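Local coordinates for endoglucanase A (PDB 3IK2), which probably hydrolyses internal beta-1,4-glucosidic bonds in cellulose and related beta-glucans, as an endoglucanase of glycoside hydrolase family 44, at residues Arg35-Asn40 with Ser99-Gln104; Thr43-Glu48 with Ala81-Ala86; Gly107-Asp112 with Lys129-Asn134; Phe155-Val160 with Lys213-Ala218. All blocks are in the same frame, centred on the assembly; numbering follows the deposited sequence.

Contact 1. Residues Arg35-Asn40 with Ser99-Gln104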
loop_
_atom_site.group_PDB
_atom_site.type_symbol
_atom_site.label_atom_id
_atom_site.label_comp_id
_atom_site.label_asym_id
_atom_site.label_seq_id
_atom_site.Cartn_x
_atom_site.Cartn_y
_atom_site.Cartn_z
ATOM N N ARG A 35 0.937 7.588 5.064
ATOM C CA ARG A 35 -0.307 8.032 4.430
ATOM C C ARG A 35 -0.076 8.396 2.960
ATOM O O ARG A 35 0.975 8.933 2.616
ATOM C CB ARG A 35 -0.950 9.190 5.229
ATOM C CG ARG A 35 -1.464 8.787 6.627
ATOM C CD ARG A 35 -1.691 10.033 7.497
ATOM N NE ARG A 35 -2.963 10.740 7.217
ATOM C CZ ARG A 35 -3.065 11.941 6.630
ATOM N NH1 ARG A 35 -1.983 12.616 6.266
ATOM N NH2 ARG A 35 -4.260 12.488 6.439
ATOM N N ARG A 36 -1.035 8.035 2.103
ATOM C CA ARG A 36 -0.995 8.374 0.670
ATOM C C ARG A 36 -2.145 9.292 0.270
ATOM O O ARG A 36 -3.292 9.077 0.702
ATOM C CB ARG A 36 -1.073 7.092 -0.186
ATOM C CG ARG A 36 -1.360 7.257 -1.702
ATOM C CD ARG A 36 -1.237 5.905 -2.318
ATOM N NE ARG A 36 -1.262 5.751 -3.773
ATOM C CZ ARG A 36 -2.332 5.376 -4.481
ATOM N NH1 ARG A 36 -3.529 5.233 -3.904
ATOM N NH2 ARG A 36 -2.229 5.176 -5.779
ATOM N N ILE A 37 -1.852 10.290 -0.567
ATOM C CA ILE A 37 -2.914 10.963 -1.336
ATOM C C ILE A 37 -2.727 10.565 -2.798
ATOM O O ILE A 37 -1.704 10.865 -3.403
ATOM C CB ILE A 37 -3.029 12.503 -1.101
ATOM C CG1 ILE A 37 -4.211 13.085 -1.909
ATOM C CG2 ILE A 37 -1.689 13.259 -1.342
ATOM C CD1 ILE A 37 -4.417 14.616 -1.747
ATOM N N GLY A 38 -3.689 9.799 -3.319
ATOM C CA GLY A 38 -3.555 9.149 -4.626
ATOM C C GLY A 38 -4.843 8.523 -5.113
ATOM O O GLY A 38 -5.928 8.839 -4.614
ATOM N N GLY A 39 -4.740 7.636 -6.096
ATOM C CA GLY A 39 -5.937 6.970 -6.626
ATOM C C GLY A 39 -6.515 7.738 -7.817
ATOM O O GLY A 39 -5.885 8.652 -8.370
ATOM N N ASN A 40 -7.737 7.377 -8.193
ATOM C CA ASN A 40 -8.324 7.863 -9.419
ATOM C C ASN A 40 -8.476 9.361 -9.528
ATOM O O ASN A 40 -8.421 9.886 -10.624
ATOM C CB ASN A 40 -9.674 7.173 -9.638
ATOM C CG ASN A 40 -9.513 5.714 -9.961
ATOM O OD1 ASN A 40 -8.401 5.260 -10.229
ATOM N ND2 ASN A 40 -10.611 4.960 -9.908
ATOM N N SER A 99 4.709 10.631 4.086
ATOM C CA SER A 99 3.602 10.991 3.183
ATOM C C SER A 99 3.964 10.596 1.758
ATOM O O SER A 99 5.015 11.008 1.265
ATOM C CB SER A 99 3.348 12.505 3.212
ATOM O OG SER A 99 2.770 12.891 4.441
ATOM N N LEU A 100 3.100 9.807 1.101
ATOM C CA LEU A 100 3.182 9.599 -0.342
ATOM C C LEU A 100 2.129 10.495 -1.022
ATOM O O LEU A 100 0.943 10.381 -0.728
ATOM C CB LEU A 100 2.991 8.118 -0.732
ATOM C CG LEU A 100 2.961 7.751 -2.229
ATOM C CD1 LEU A 100 4.207 8.224 -2.985
ATOM C CD2 LEU A 100 2.791 6.257 -2.438
ATOM N N VAL A 101 2.586 11.409 -1.881
ATOM C CA VAL A 101 1.679 12.303 -2.625
ATOM C C VAL A 101 1.776 12.032 -4.133
ATOM O O VAL A 101 2.843 11.647 -4.619
ATOM C CB VAL A 101 1.912 13.831 -2.280
ATOM C CG1 VAL A 101 1.957 14.040 -0.742
ATOM C CG2 VAL A 101 3.200 14.409 -2.938
ATOM N N THR A 102 0.670 12.238 -4.860
ATOM C CA THR A 102 0.619 11.937 -6.292
ATOM C C THR A 102 0.788 13.155 -7.215
ATOM O O THR A 102 0.166 14.198 -6.996
ATOM C CB THR A 102 -0.674 11.203 -6.649
ATOM O OG1 THR A 102 -0.769 10.022 -5.846
ATOM C CG2 THR A 102 -0.676 10.764 -8.126
ATOM N N LEU A 103 1.639 12.986 -8.233
ATOM C CA LEU A 103 1.818 13.954 -9.350
ATOM C C LEU A 103 1.096 13.456 -10.611
ATOM O O LEU A 103 0.740 12.270 -10.713
ATOM C CB LEU A 103 3.313 14.221 -9.620
ATOM C CG LEU A 103 4.141 14.660 -8.405
ATOM C CD1 LEU A 103 5.611 14.739 -8.778
ATOM C CD2 LEU A 103 3.664 16.025 -7.821
ATOM N N GLN A 104 0.810 14.379 -11.528
ATOM C CA GLN A 104 -0.100 14.114 -12.657
ATOM C C GLN A 104 0.709 13.831 -13.925
ATOM O O GLN A 104 1.714 14.482 -14.183
ATOM C CB GLN A 104 -1.059 15.295 -12.886
ATOM C CG GLN A 104 -2.081 15.527 -11.763
ATOM C CD GLN A 104 -1.425 15.850 -10.409
ATOM O OE1 GLN A 104 -0.563 16.711 -10.323
ATOM N NE2 GLN A 104 -1.821 15.143 -9.360
HETATM O O HOH W 1 -1.718 7.701 -6.948
#
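Ile37 O receives the hydroxyl of Thr102, OG1 lying 2.7 Å from it, in the carbonyl plane and on a lone pair. The Thr102 rotamer sets this up, with OG1 anti to its own carbonyl carbon (chi1 -56°) and turned across to the neighbouring strand. The same OG1 accepts from a water at 2.7 Å, and that water takes the amide N-H of Gly39, so one hydroxyl grips the 35-40 chain at both Ile37 and Gly39. Just before this point, Leu100 N donates to Arg35 O (2.8 Å) and Leu100 O accepts from Ile37 N (2.8 Å), the parallel pairing of barrel strands 34-37 and 99-103 in the TIM-like fold. On one face of this sheet Ile37 CG2 sits against CA and CB of Val101, 3.7 Å from the CA, while helix 82-93 covers Ile37 with Val83, Tyr84 and Phe87. On the other face the extended Arg36 chain runs alongside Leu100, and its CD meets Leu100 CD2 at 4.0 Å. One face of the Arg36 guanidinium rests over Gly38 CA, which stands 3.9 Å above the plane, near its centre. Further out, NH1 of Arg36 forms a salt bridge with Glu352, probably compensating the buried charge, and a hydrogen bond with Asn24. Arg35, on the Ile37 face, forms a salt bridge with Asp26 and a hydrogen bond with Ser91.

Contact 2. Residues Thr43-Glu48 with Ala81-Ala86. With CA (calcium ion), chain C.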
loop_
_atom_site.group_PDB
_atom_site.type_symbol
_atom_site.label_atom_id
_atom_site.label_comp_id
_atom_site.label_asym_id
_atom_site.label_seq_id
_atom_site.Cartn_x
_atom_site.Cartn_y
_atom_site.Cartn_z
ATOM N N THR A 43 -5.393 11.831 -10.963
ATOM C CA THR A 43 -4.941 11.976 -12.367
ATOM C C THR A 43 -5.250 13.362 -12.928
ATOM O O THR A 43 -4.415 13.983 -13.624
ATOM C CB THR A 43 -5.570 10.904 -13.262
ATOM O OG1 THR A 43 -5.188 9.610 -12.791
ATOM C CG2 THR A 43 -5.145 11.076 -14.729
ATOM N N GLY A 44 -6.457 13.844 -12.641
ATOM C CA GLY A 44 -6.880 15.136 -13.143
ATOM C C GLY A 44 -6.968 16.236 -12.099
ATOM O O GLY A 44 -7.600 17.284 -12.355
ATOM N N TYR A 45 -6.344 16.006 -10.936
ATOM C CA TYR A 45 -6.165 17.046 -9.914
ATOM C C TYR A 45 -5.263 18.192 -10.384
ATOM O O TYR A 45 -4.102 17.991 -10.793
ATOM C CB TYR A 45 -5.627 16.474 -8.589
ATOM C CG TYR A 45 -5.218 17.528 -7.583
ATOM C CD1 TYR A 45 -6.168 18.190 -6.802
ATOM C CD2 TYR A 45 -3.883 17.876 -7.424
ATOM C CE1 TYR A 45 -5.783 19.174 -5.895
ATOM C CE2 TYR A 45 -3.481 18.843 -6.501
ATOM C CZ TYR A 45 -4.430 19.486 -5.743
ATOM O OH TYR A 45 -4.037 20.470 -4.845
ATOM N N ASN A 46 -5.809 19.391 -10.252
ATOM C CA ASN A 46 -5.169 20.621 -10.638
ATOM C C ASN A 46 -4.649 21.313 -9.389
ATOM O O ASN A 46 -5.454 21.735 -8.561
ATOM C CB ASN A 46 -6.231 21.482 -11.331
ATOM C CG ASN A 46 -5.683 22.796 -11.858
ATOM O OD1 ASN A 46 -4.706 23.334 -11.343
ATOM N ND2 ASN A 46 -6.314 23.314 -12.911
ATOM N N TRP A 47 -3.316 21.444 -9.256
ATOM C CA TRP A 47 -2.710 21.945 -8.007
ATOM C C TRP A 47 -2.893 23.437 -7.814
ATOM O O TRP A 47 -2.867 23.955 -6.680
ATOM C CB TRP A 47 -1.232 21.527 -7.889
ATOM C CG TRP A 47 -0.243 22.356 -8.692
ATOM C CD1 TRP A 47 0.060 22.247 -10.040
ATOM C CD2 TRP A 47 0.546 23.440 -8.196
ATOM N NE1 TRP A 47 1.017 23.173 -10.382
ATOM C CE2 TRP A 47 1.319 23.924 -9.271
ATOM C CE3 TRP A 47 0.703 24.020 -6.931
ATOM C CZ2 TRP A 47 2.217 24.978 -9.118
ATOM C CZ3 TRP A 47 1.591 25.071 -6.780
ATOM C CH2 TRP A 47 2.340 25.534 -7.859
ATOM N N GLU A 48 -3.062 24.127 -8.939
ATOM C CA GLU A 48 -3.291 25.574 -8.950
ATOM C C GLU A 48 -4.613 26.000 -8.330
ATOM O O GLU A 48 -4.674 27.021 -7.664
ATOM C CB GLU A 48 -3.170 26.105 -10.380
ATOM C CG GLU A 48 -1.797 25.795 -11.031
ATOM C CD GLU A 48 -1.682 26.408 -12.399
ATOM O OE1 GLU A 48 -2.748 26.850 -12.931
ATOM O OE2 GLU A 48 -0.529 26.507 -12.921
ATOM N N ALA A 81 -2.205 23.961 -4.029
ATOM C CA ALA A 81 -1.898 22.717 -3.340
ATOM C C ALA A 81 -2.484 22.625 -1.934
ATOM O O ALA A 81 -2.069 21.790 -1.131
ATOM C CB ALA A 81 -0.387 22.445 -3.344
ATOM N N SER A 82 -3.476 23.456 -1.645
ATOM C CA SER A 82 -4.107 23.444 -0.316
ATOM C C SER A 82 -4.615 22.050 0.104
ATOM O O SER A 82 -4.619 21.722 1.289
ATOM C CB SER A 82 -5.218 24.508 -0.208
ATOM O OG SER A 82 -6.385 24.121 -0.919
ATOM N N VAL A 83 -5.032 21.238 -0.866
ATOM C CA VAL A 83 -5.434 19.871 -0.604
ATOM C C VAL A 83 -4.233 19.058 -0.058
ATOM O O VAL A 83 -4.343 18.365 0.961
ATOM C CB VAL A 83 -6.054 19.214 -1.889
ATOM C CG1 VAL A 83 -6.167 17.677 -1.763
ATOM C CG2 VAL A 83 -7.427 19.851 -2.273
ATOM N N TYR A 84 -3.094 19.158 -0.748
ATOM C CA TYR A 84 -1.843 18.458 -0.378
ATOM C C TYR A 84 -1.199 19.020 0.895
ATOM O O TYR A 84 -0.632 18.270 1.698
ATOM C CB TYR A 84 -0.846 18.470 -1.548
ATOM C CG TYR A 84 -1.185 17.493 -2.670
ATOM C CD1 TYR A 84 -0.203 16.673 -3.214
ATOM C CD2 TYR A 84 -2.479 17.394 -3.184
ATOM C CE1 TYR A 84 -0.487 15.794 -4.240
ATOM C CE2 TYR A 84 -2.782 16.504 -4.196
ATOM C CZ TYR A 84 -1.774 15.711 -4.723
ATOM O OH TYR A 84 -2.050 14.842 -5.746
ATOM N N THR A 85 -1.260 20.334 1.087
ATOM C CA THR A 85 -0.752 20.877 2.339
ATOM C C THR A 85 -1.660 20.538 3.546
ATOM O O THR A 85 -1.167 20.212 4.627
ATOM C CB THR A 85 -0.277 22.368 2.217
ATOM O OG1 THR A 85 -1.382 23.237 1.960
ATOM C CG2 THR A 85 0.743 22.513 1.065
ATOM N N ALA A 86 -2.975 20.510 3.364
ATOM C CA ALA A 86 -3.836 20.025 4.456
ATOM C C ALA A 86 -3.459 18.565 4.776
ATOM O O ALA A 86 -3.261 18.209 5.937
ATOM C CB ALA A 86 -5.323 20.137 4.092
HETATM CA CA CA C . -1.466 27.655 -14.985
HETATM O O HOH W 2 -3.765 27.361 -15.661
HETATM O O HOH W 3 0.774 28.199 -15.300
#
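Trp47 and Ala81 meet through their backbones: Ala81 N donates to Trp47 O over 2.7 Å, at an N-H...O angle of 156°, tying the irregular segment 43-48 to the N-cap residue of helix 82-93. Beside this bond, Ala81 CB approaches the edge of the Trp47 indole near its plane, 4.1 Å from CE3. Tyr45 reaches further along the helix start. With CG anti to its backbone N (chi1 171°), its ring extends to the first turn, where OH lies 3.4 Å from Ala81 CA and CE1 comes to 4.0 Å from Val83 CB, the two side chains meeting tip to tip. The rings of Tyr45 and Tyr84 slide past each other in opposite directions, with planes at 17° and centroids 4.9 Å apart; overlap is slight, and Tyr84 CE2 lies above one face of the Tyr45 ring, toward its rim, 3.4 Å from Tyr45 CE2. In the TIM-like barrel, 82-93 is the helix leading into strand 99-103, so the loop that follows strand 34-37 folds back over that helix's N-terminus. The hydroxyls point to different partners: Tyr45 OH to Asn50, whose OD1 also takes the N-H of Val83, and Tyr84 OH to Thr102 O. Further along the loop, Glu48 holds a calcium ion with both carboxylate oxygens, OE1 and OE2 each 2.5 Å from the metal, and Asp144, Asp147, Ser149 and two waters also bind it.

Contact 3. Residues Gly107-Asp112 with Lys129-Asn134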
loop_
_atom_site.group_PDB
_atom_site.type_symbol
_atom_site.label_atom_id
_atom_site.label_comp_id
_atom_site.label_asym_id
_atom_site.label_seq_id
_atom_site.Cartn_x
_atom_site.Cartn_y
_atom_site.Cartn_z
ATOM N N GLY A 107 -2.297 13.733 -18.614
ATOM C CA GLY A 107 -2.053 14.711 -19.668
ATOM C C GLY A 107 -2.762 16.037 -19.428
ATOM O O GLY A 107 -2.328 17.061 -19.929
ATOM N N TYR A 108 -3.874 16.013 -18.689
ATOM C CA TYR A 108 -4.736 17.202 -18.490
ATOM C C TYR A 108 -5.328 17.142 -17.074
ATOM O O TYR A 108 -5.420 16.071 -16.505
ATOM C CB TYR A 108 -5.899 17.291 -19.538
ATOM C CG TYR A 108 -5.460 17.434 -20.990
ATOM C CD1 TYR A 108 -5.349 18.689 -21.595
ATOM C CD2 TYR A 108 -5.156 16.300 -21.750
ATOM C CE1 TYR A 108 -4.915 18.810 -22.931
ATOM C CE2 TYR A 108 -4.730 16.396 -23.054
ATOM C CZ TYR A 108 -4.610 17.637 -23.648
ATOM O OH TYR A 108 -4.201 17.677 -24.954
ATOM N N VAL A 109 -5.704 18.298 -16.521
ATOM C CA VAL A 109 -6.263 18.398 -15.166
ATOM C C VAL A 109 -7.450 19.351 -15.234
ATOM O O VAL A 109 -7.493 20.186 -16.133
ATOM C CB VAL A 109 -5.243 18.900 -14.112
ATOM C CG1 VAL A 109 -4.099 17.924 -13.971
ATOM C CG2 VAL A 109 -4.734 20.351 -14.440
ATOM N N ALA A 110 -8.399 19.221 -14.302
ATOM C CA ALA A 110 -9.662 19.980 -14.364
ATOM C C ALA A 110 -9.386 21.457 -14.320
ATOM O O ALA A 110 -8.599 21.932 -13.473
ATOM C CB ALA A 110 -10.592 19.598 -13.249
ATOM N N ALA A 111 -9.997 22.181 -15.260
ATOM C CA ALA A 111 -9.937 23.629 -15.253
ATOM C C ALA A 111 -11.037 24.250 -14.351
ATOM O O ALA A 111 -10.907 25.362 -13.897
ATOM C CB ALA A 111 -10.027 24.165 -16.672
ATOM N N ASP A 112 -12.112 23.530 -14.070
ATOM C CA ASP A 112 -13.226 24.157 -13.335
ATOM C C ASP A 112 -13.957 23.190 -12.403
ATOM O O ASP A 112 -13.464 22.095 -12.120
ATOM C CB ASP A 112 -14.199 24.907 -14.282
ATOM C CG ASP A 112 -14.816 23.993 -15.379
ATOM O OD1 ASP A 112 -15.229 22.846 -15.096
ATOM O OD2 ASP A 112 -14.900 24.459 -16.547
ATOM N N LYS A 129 -6.890 21.954 -18.289
ATOM C CA LYS A 129 -5.562 22.553 -18.400
ATOM C C LYS A 129 -4.568 21.463 -18.785
ATOM O O LYS A 129 -4.663 20.331 -18.313
ATOM C CB LYS A 129 -5.153 23.195 -17.071
ATOM C CG LYS A 129 -6.080 24.312 -16.584
ATOM C CD LYS A 129 -6.080 25.571 -17.496
ATOM C CE LYS A 129 -7.068 26.638 -16.984
ATOM N NZ LYS A 129 -7.144 27.902 -17.811
ATOM N N LYS A 130 -3.644 21.788 -19.680
ATOM C CA LYS A 130 -2.562 20.887 -20.075
ATOM C C LYS A 130 -1.514 20.732 -18.968
ATOM O O LYS A 130 -0.988 21.738 -18.466
ATOM C CB LYS A 130 -1.818 21.521 -21.259
ATOM C CG LYS A 130 -1.945 20.892 -22.594
ATOM C CD LYS A 130 -1.363 19.491 -22.620
ATOM C CE LYS A 130 -0.731 19.135 -23.975
ATOM N NZ LYS A 130 0.735 18.927 -23.788
ATOM N N VAL A 131 -1.150 19.484 -18.665
ATOM C CA VAL A 131 0.012 19.177 -17.838
ATOM C C VAL A 131 1.283 19.263 -18.677
ATOM O O VAL A 131 1.351 18.697 -19.775
ATOM C CB VAL A 131 -0.076 17.712 -17.181
ATOM C CG1 VAL A 131 1.197 17.353 -16.368
ATOM C CG2 VAL A 131 -1.322 17.553 -16.337
ATOM N N GLU A 132 2.280 19.964 -18.145
ATOM C CA GLU A 132 3.661 19.873 -18.605
ATOM C C GLU A 132 4.531 19.518 -17.424
ATOM O O GLU A 132 4.260 19.952 -16.305
ATOM C CB GLU A 132 4.145 21.207 -19.172
ATOM C CG GLU A 132 3.269 21.794 -20.254
ATOM C CD GLU A 132 3.372 21.049 -21.568
ATOM O OE1 GLU A 132 2.430 21.165 -22.357
ATOM O OE2 GLU A 132 4.363 20.325 -21.810
ATOM N N PHE A 133 5.590 18.751 -17.657
ATOM C CA PHE A 133 6.509 18.381 -16.561
ATOM C C PHE A 133 7.482 19.494 -16.111
ATOM O O PHE A 133 7.743 19.682 -14.907
ATOM C CB PHE A 133 7.217 17.051 -16.878
ATOM C CG PHE A 133 6.260 15.877 -17.019
ATOM C CD1 PHE A 133 5.091 15.806 -16.240
ATOM C CD2 PHE A 133 6.528 14.850 -17.913
ATOM C CE1 PHE A 133 4.196 14.723 -16.349
ATOM C CE2 PHE A 133 5.662 13.770 -18.037
ATOM C CZ PHE A 133 4.487 13.695 -17.248
ATOM N N ASN A 134 7.975 20.248 -17.082
ATOM C CA ASN A 134 8.970 21.296 -16.860
ATOM C C ASN A 134 8.495 22.648 -17.346
ATOM O O ASN A 134 8.011 22.763 -18.458
ATOM C CB ASN A 134 10.267 20.911 -17.562
ATOM C CG ASN A 134 10.888 19.688 -16.952
ATOM O OD1 ASN A 134 11.485 19.765 -15.872
ATOM N ND2 ASN A 134 10.717 18.537 -17.607
HETATM O O HOH W 4 -0.435 16.733 -21.873
#
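Tyr108 and Lys130 are brought together by their side-chain torsions: the tyrosine has CG anti to its carbonyl carbon (chi1 -62°), while the lysine chain bends at chi2 and chi3 to take CD and CE obliquely along the ring. Lys130 CG and CD both approach Tyr108 CE1, the CD at 3.6 Å, and CE comes near the hydroxyl. A further bend at chi4 turns NZ back to its own strand, where it forms a salt bridge of 3.2 Å with Glu132 OE1, entering from above the carboxylate plane. The lysine is thus aliphatic against the tyrosine and ionic at its tip, on a face partly open to solvent.

On the opposite face, Val109 and Val131 cross at about a right angle, CG1 of the first 3.7 Å from CG2 of the second, and Val109 CG2 lies against Lys129 CB. With CG anti to its carbonyl carbon (chi1 -60°), Lys129 sets CG beside the Ala111 methyl; the bend at chi2 keeps CE alongside, 3.9 Å from Ala111 CB, and the extended remainder takes NZ to Asp147 O.

Val109 and Lys129 exchange a pair of backbone bonds, Val109 N to Lys129 O and Lys129 N to Val109 O, each 2.9 Å. Val131 N donates to Gly107 O at 3.0 Å, and a water also donates to that oxygen at 2.7 Å. The two strands form an antiparallel pair in a small three-stranded sheet, completed by strand 149-151 on the far side of 128-132; Asp147 and Ser149, next to or on that third strand, are calcium ligands.

Contact 4. Residues Phe155-Val160 with Lys213-Ala218. With ACT (acetate ion), chain I.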
loop_
_atom_site.group_PDB
_atom_site.type_symbol
_atom_site.label_atom_id
_atom_site.label_comp_id
_atom_site.label_asym_id
_atom_site.label_seq_id
_atom_site.Cartn_x
_atom_site.Cartn_y
_atom_site.Cartn_z
ATOM N N PHE A 155 4.924 22.647 -9.000
ATOM C CA PHE A 155 4.127 22.007 -7.950
ATOM C C PHE A 155 5.010 21.411 -6.844
ATOM O O PHE A 155 4.778 21.663 -5.647
ATOM C CB PHE A 155 3.244 20.929 -8.630
ATOM C CG PHE A 155 2.269 20.191 -7.703
ATOM C CD1 PHE A 155 2.016 20.619 -6.390
ATOM C CD2 PHE A 155 1.585 19.072 -8.183
ATOM C CE1 PHE A 155 1.095 19.891 -5.549
ATOM C CE2 PHE A 155 0.674 18.358 -7.368
ATOM C CZ PHE A 155 0.449 18.783 -6.044
ATOM N N VAL A 156 6.018 20.617 -7.227
ATOM C CA VAL A 156 6.866 19.947 -6.254
ATOM C C VAL A 156 7.635 21.047 -5.523
ATOM O O VAL A 156 7.737 21.035 -4.289
ATOM C CB VAL A 156 7.858 18.957 -6.941
ATOM C CG1 VAL A 156 8.722 18.246 -5.913
ATOM C CG2 VAL A 156 7.110 17.910 -7.761
ATOM N N ASN A 157 8.129 22.012 -6.296
ATOM C CA ASN A 157 8.866 23.151 -5.761
ATOM C C ASN A 157 8.072 23.894 -4.661
ATOM O O ASN A 157 8.637 24.273 -3.664
ATOM C CB ASN A 157 9.271 24.128 -6.883
ATOM C CG ASN A 157 10.140 25.274 -6.370
ATOM O OD1 ASN A 157 11.342 25.095 -6.116
ATOM N ND2 ASN A 157 9.537 26.459 -6.208
ATOM N N TYR A 158 6.770 24.073 -4.865
ATOM C CA TYR A 158 5.886 24.694 -3.875
ATOM C C TYR A 158 5.877 23.872 -2.586
ATOM O O TYR A 158 5.909 24.417 -1.493
ATOM C CB TYR A 158 4.451 24.831 -4.432
ATOM C CG TYR A 158 3.471 25.423 -3.427
ATOM C CD1 TYR A 158 3.238 26.794 -3.379
ATOM C CD2 TYR A 158 2.801 24.611 -2.516
ATOM C CE1 TYR A 158 2.379 27.342 -2.455
ATOM C CE2 TYR A 158 1.959 25.147 -1.570
ATOM C CZ TYR A 158 1.744 26.511 -1.551
ATOM O OH TYR A 158 0.881 27.037 -0.631
ATOM N N LEU A 159 5.838 22.554 -2.730
ATOM C CA LEU A 159 5.750 21.654 -1.593
ATOM C C LEU A 159 7.050 21.637 -0.796
ATOM O O LEU A 159 7.044 21.664 0.435
ATOM C CB LEU A 159 5.335 20.235 -2.045
ATOM C CG LEU A 159 3.917 20.088 -2.633
ATOM C CD1 LEU A 159 3.748 18.726 -3.325
ATOM C CD2 LEU A 159 2.825 20.272 -1.563
ATOM N N VAL A 160 8.169 21.599 -1.506
ATOM C CA VAL A 160 9.496 21.588 -0.886
ATOM C C VAL A 160 9.779 22.947 -0.236
ATOM O O VAL A 160 10.410 23.030 0.826
ATOM C CB VAL A 160 10.589 21.205 -1.917
ATOM C CG1 VAL A 160 12.024 21.459 -1.353
ATOM C CG2 VAL A 160 10.407 19.750 -2.311
ATOM N N LYS A 213 13.382 14.335 -8.902
ATOM C CA LYS A 213 14.793 14.281 -8.520
ATOM C C LYS A 213 15.450 15.605 -8.673
ATOM O O LYS A 213 16.305 15.944 -7.873
ATOM C CB LYS A 213 15.570 13.230 -9.332
ATOM C CG LYS A 213 15.078 11.799 -9.164
ATOM C CD LYS A 213 15.055 11.356 -7.712
ATOM C CE LYS A 213 14.444 9.954 -7.587
ATOM N NZ LYS A 213 14.851 9.392 -6.288
ATOM N N LYS A 214 15.074 16.356 -9.708
ATOM C CA LYS A 214 15.602 17.698 -9.893
ATOM C C LYS A 214 15.259 18.597 -8.698
ATOM O O LYS A 214 16.149 19.220 -8.115
ATOM C CB LYS A 214 15.124 18.313 -11.223
ATOM C CG LYS A 214 15.422 19.789 -11.351
ATOM C CD LYS A 214 14.482 20.473 -12.337
ATOM C CE LYS A 214 15.165 20.702 -13.648
ATOM N NZ LYS A 214 15.955 21.984 -13.667
ATOM N N ILE A 215 13.986 18.636 -8.319
ATOM C CA ILE A 215 13.521 19.524 -7.238
ATOM C C ILE A 215 13.860 18.969 -5.852
ATOM O O ILE A 215 14.255 19.701 -4.952
ATOM C CB ILE A 215 11.992 19.830 -7.329
ATOM C CG1 ILE A 215 11.577 20.258 -8.749
ATOM C CG2 ILE A 215 11.569 20.830 -6.235
ATOM C CD1 ILE A 215 12.217 21.556 -9.307
ATOM N N ASP A 216 13.745 17.667 -5.677
ATOM C CA ASP A 216 14.091 17.098 -4.386
ATOM C C ASP A 216 14.851 15.797 -4.584
ATOM O O ASP A 216 14.225 14.714 -4.661
ATOM C CB ASP A 216 12.831 16.923 -3.519
ATOM C CG ASP A 216 13.150 16.463 -2.093
ATOM O OD1 ASP A 216 14.341 16.229 -1.759
ATOM O OD2 ASP A 216 12.184 16.328 -1.310
ATOM N N PRO A 217 16.204 15.902 -4.699
ATOM C CA PRO A 217 17.056 14.734 -4.954
ATOM C C PRO A 217 16.851 13.578 -3.968
ATOM O O PRO A 217 17.118 12.439 -4.305
ATOM C CB PRO A 217 18.514 15.305 -4.866
ATOM C CG PRO A 217 18.360 16.758 -5.148
ATOM C CD PRO A 217 16.989 17.158 -4.644
ATOM N N ALA A 218 16.369 13.884 -2.778
ATOM C CA ALA A 218 16.232 12.923 -1.668
ATOM C C ALA A 218 14.833 12.285 -1.629
ATOM O O ALA A 218 14.596 11.343 -0.889
ATOM C CB ALA A 218 16.519 13.646 -0.337
HETATM C C ACT I . 10.665 29.712 -5.214
HETATM O O ACT I . 11.243 28.621 -5.032
HETATM O OXT ACT I . 10.144 29.903 -6.345
HETATM C CH3 ACT I . 10.597 30.734 -4.119
#
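Helix 152-163 packs here against the C-terminal end of helix 198-215, two helices on the outside of the TIM-like barrel. Ile215, in the last turn of the second helix, provides most of the contact. Its CG2 is anti to the backbone N (chi1 of CG1 -49°), which directs that methyl onto the first helix, where it lies 3.6 Å from Asn157 CA. Val156 CG1 touches the same methyl at 3.9 Å, its side chain crossing that of Ile215 obliquely, and Val160 CG2 lies one turn further on, 4.2 Å from Ile215 CG2. Val160 CG2 also meets Asp216 CB at 3.9 Å, just where the chain leaves helical geometry. Asp216 there forms an Asx turn, OD1 accepting from Ala218 N over 3.3 Å, while its carboxylate also takes bonds from Ser165 and Ala166 beyond helix 152-163. The carboxamide of Asn157 takes no part; its ND2 donates at 3.0 Å and 172° to an acetate ion probably carried over from crystallisation. Between the two segments the contact is therefore apolar packing, chiefly of methyl groups on aliphatic carbons, and directional bonding comes from the Asp216 carboxylate, which ties the end of one helix to the loop after the other.

Overall arrangement
Contact 1 lies in the barrel wall, about 11 Å from the centre of the chain, and the other three gather at the C-terminal end of strand 99-103, at Thr102, Leu103 and Gln104. Contact 2, about 10 Å from it between centres, joins it through Thr102 O and Tyr84 OH, 2.6 Å apart. Contacts 2 and 3, about 12 Å between centres, are linked by Asn46 ND2 to Ala110 O (2.7 Å) and share the neighbourhood of the calcium ion, bound by Glu48 and about 6 Å from the Lys129 side chain. Phe155 of contact 4 packs on Trp47, Ala81 and Tyr84 of contact 2 and on Leu103 of contact 1. Contacts 3 and 4 do not touch.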